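Local atomic coordinates of erythrocyte binding antigen 140 (Plasmodium falciparum, PDB entry 4GF2), a protein that probably binds a receptor on the surface of the host erythrocyte, with glycophorin C and its sialic acid as the likely target, during parasite invasion. Residues A[487-492]-A[572-576]. The protein carries 3 engineered substitutions. Numbering follows the deposited sequence.
Sequences GDDFCE and KECKD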
ATOM      1  N   GLY A 487      18.496  25.176  23.518  1.00 54.26           N
ATOM      2  CA  GLY A 487      19.063  26.510  23.565  1.00 56.49           C
ATOM      3  C   GLY A 487      18.054  27.568  23.157  1.00 56.59           C
ATOM      4  O   GLY A 487      17.766  28.489  23.925  1.00 57.58           O
ATOM      5  N   ASP A 488      17.513  27.435  21.949  1.00 57.06           N
ATOM      6  CA  ASP A 488      16.528  28.387  21.449  1.00 60.09           C
ATOM      7  C   ASP A 488      15.347  28.506  22.404  1.00 57.73           C
ATOM      8  O   ASP A 488      14.822  29.598  22.621  1.00 59.34           O
ATOM      9  CB  ASP A 488      16.028  27.972  20.065  1.00 64.27           C
ATOM     10  CG  ASP A 488      17.064  28.182  18.983  1.00 71.14           C
ATOM     11  OD1 ASP A 488      17.956  29.034  19.173  1.00 72.20           O
ATOM     12  OD2 ASP A 488      16.982  27.500  17.940  1.00 75.62           O
ATOM     13  N   ASP A 489      14.931  27.377  22.969  1.00 55.64           N
ATOM     14  CA  ASP A 489      13.807  27.357  23.892  1.00 57.16           C
ATOM     15  C   ASP A 489      14.162  28.107  25.167  1.00 62.12           C
ATOM     16  O   ASP A 489      13.353  28.863  25.697  1.00 66.75           O
ATOM     17  CB  ASP A 489      13.412  25.916  24.220  1.00 52.26           C
ATOM     18  CG  ASP A 489      12.263  25.835  25.205  1.00 50.89           C
ATOM     19  OD1 ASP A 489      11.132  26.197  24.825  1.00 50.39           O
ATOM     20  OD2 ASP A 489      12.485  25.403  26.355  1.00 49.28           O
ATOM     21  N   PHE A 490      15.381  27.898  25.650  1.00 60.51           N
ATOM     22  CA  PHE A 490      15.839  28.535  26.879  1.00 60.53           C
ATOM     23  C   PHE A 490      15.945  30.043  26.707  1.00 61.54           C
ATOM     24  O   PHE A 490      15.328  30.808  27.447  1.00 60.52           O
ATOM     25  CB  PHE A 490      17.193  27.963  27.303  1.00 60.59           C
ATOM     26  CG  PHE A 490      17.885  28.771  28.366  1.00 63.60           C
ATOM     27  CD1 PHE A 490      17.416  28.775  29.668  1.00 65.77           C
ATOM     28  CD2 PHE A 490      19.009  29.524  28.062  1.00 66.01           C
ATOM     29  CE1 PHE A 490      18.051  29.517  30.648  1.00 69.51           C
ATOM     30  CE2 PHE A 490      19.648  30.267  29.038  1.00 69.71           C
ATOM     31  CZ  PHE A 490      19.169  30.263  30.333  1.00 71.48           C
ATOM     32  N   CYS A 491      16.734  30.465  25.725  1.00 64.32           N
ATOM     33  CA  CYS A 491      16.925  31.883  25.454  1.00 68.79           C
ATOM     34  C   CYS A 491      15.588  32.592  25.261  1.00 74.10           C
ATOM     35  O   CYS A 491      15.379  33.685  25.785  1.00 77.67           O
ATOM     36  CB  CYS A 491      17.805  32.074  24.218  1.00 67.76           C
ATOM     37  SG  CYS A 491      19.492  31.455  24.425  1.00 68.69           S
ATOM     38  N   GLU A 492      14.685  31.963  24.517  1.00 75.27           N
ATOM     39  CA  GLU A 492      13.374  32.547  24.255  1.00 80.43           C
ATOM     40  C   GLU A 492      12.626  32.796  25.558  1.00 81.15           C
ATOM     41  O   GLU A 492      12.234  33.924  25.850  1.00 85.23           O
ATOM     42  CB  GLU A 492      12.546  31.634  23.348  1.00 83.82           C
ATOM     43  CG  GLU A 492      11.144  32.155  23.058  1.00 92.23           C
ATOM     44  CD  GLU A 492      10.343  31.228  22.160  1.00 97.43           C
ATOM     45  OE1 GLU A 492      10.835  30.123  21.845  1.00 97.18           O
ATOM     46  OE2 GLU A 492       9.218  31.605  21.769  1.00102.00           O
ATOM     47  N   LYS A 572      19.885  30.558  17.058  1.00 94.35           N
ATOM     48  CA  LYS A 572      19.625  31.952  16.711  1.00 97.41           C
ATOM     49  C   LYS A 572      19.144  32.745  17.919  1.00 89.05           C
ATOM     50  O   LYS A 572      19.631  33.840  18.190  1.00 84.82           O
ATOM     51  CB  LYS A 572      18.560  32.040  15.616  1.00106.25           C
ATOM     52  CG  LYS A 572      19.091  32.031  14.193  1.00115.39           C
ATOM     53  CD  LYS A 572      17.992  32.442  13.222  1.00121.09           C
ATOM     54  CE  LYS A 572      18.260  31.956  11.808  1.00124.28           C
ATOM     55  NZ  LYS A 572      17.107  32.242  10.909  1.00126.31           N
ATOM     56  N   GLU A 573      18.181  32.177  18.637  1.00 88.42           N
ATOM     57  CA  GLU A 573      17.539  32.858  19.757  1.00 92.99           C
ATOM     58  C   GLU A 573      18.539  33.292  20.827  1.00 93.34           C
ATOM     59  O   GLU A 573      18.242  34.163  21.643  1.00 93.98           O
ATOM     60  CB  GLU A 573      16.496  31.939  20.391  1.00 95.63           C
ATOM     61  CG  GLU A 573      15.368  32.666  21.093  1.00103.41           C
ATOM     62  CD  GLU A 573      14.355  33.241  20.123  1.00111.68           C
ATOM     63  OE1 GLU A 573      14.610  33.204  18.901  1.00114.26           O
ATOM     64  OE2 GLU A 573      13.301  33.728  20.585  1.00115.48           O
ATOM     65  N   CYS A 574      19.718  32.673  20.829  1.00 93.90           N
ATOM     66  CA  CYS A 574      20.753  32.993  21.807  1.00 97.33           C
ATOM     67  C   CYS A 574      21.832  33.904  21.220  1.00104.84           C
ATOM     68  O   CYS A 574      22.864  34.136  21.849  1.00108.24           O
ATOM     69  CB  CYS A 574      21.402  31.708  22.318  1.00 94.11           C
ATOM     70  SG  CYS A 574      20.231  30.436  22.828  1.00 84.49           S
ATOM     71  N   LYS A 575      21.590  34.418  20.018  1.00108.05           N
ATOM     72  CA  LYS A 575      22.571  35.245  19.321  1.00113.33           C
ATOM     73  C   LYS A 575      23.037  36.418  20.179  1.00116.88           C
ATOM     74  O   LYS A 575      24.179  36.866  20.066  1.00121.74           O
ATOM     75  CB  LYS A 575      21.981  35.773  18.012  1.00115.27           C
ATOM     76  CG  LYS A 575      22.888  36.744  17.267  1.00120.08           C
ATOM     77  CD  LYS A 575      22.169  37.407  16.104  1.00121.33           C
ATOM     78  CE  LYS A 575      23.022  38.503  15.484  1.00126.00           C
ATOM     79  NZ  LYS A 575      22.287  39.265  14.439  1.00128.05           N
ATOM     80  N   ASP A 576      22.151  36.906  21.041  1.00114.17           N
ATOM     81  CA  ASP A 576      22.420  38.110  21.820  1.00115.79           C
ATOM     82  C   ASP A 576      22.735  37.779  23.273  1.00110.76           C
ATOM     83  O   ASP A 576      22.738  38.662  24.132  1.00110.55           O
ATOM     84  CB  ASP A 576      21.218  39.053  21.760  1.00118.98           C
ATOM     85  CG  ASP A 576      20.113  38.536  20.857  1.00119.18           C
ATOM     86  OD1 ASP A 576      19.317  37.685  21.314  1.00116.02           O
ATOM     87  OD2 ASP A 576      20.042  38.979  19.690  1.00123.24           O
TER
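Residues 487-492 form a regular piece of the long helix 478-508, with Cys491 N hydrogen-bonded to Gly487 O at 2.9 Å and Glu492 N to Asp488 O at 3.0 Å. Against this helix lies 572-576, which starts as a short 3-10 turn from Lys572, just beyond helix 563-570. The two backbones come close: the CA atoms of Asp488 and Glu573 are 4.9 Å apart, those of Cys491 and Cys574 5.4 Å.

A disulfide fixes the approach. Cys491 directs its CB toward the turn, and its SG joins Cys574 SG at 2.0 Å in the buried part of the contact; the C-S-S-C torsion of 109° is positive, so the bridge is right-handed, and somewhat wider than the ideal 90°. Cys574 SG also sits 3.3 Å from Gly487 O, one helical turn before Cys491.

One turn of helix back from Glu492, Asp488 reaches across to the 3-10 turn, where its OD1 accepts a hydrogen bond from Glu573 N at 3.2 Å. Glu573 in turn points its CB at the helix, and its OE2 lies 3.5 Å from Glu492 CB. The two glutamates place like charges close together, OE1 of Glu492 being 4.5 Å from OE2 of Glu573, but each has a lysine to balance it: Lys386 makes a salt bridge to Glu492, and Lys495 to Glu573.

On the helix, Phe490 packs on Ile529 of helix 518-548. The cross-link thus pins the segment after helix 563-570 to a long helix of the second Duffy binding (DBL) domain, a cysteine-rich, mainly helical fold braced by disulfides.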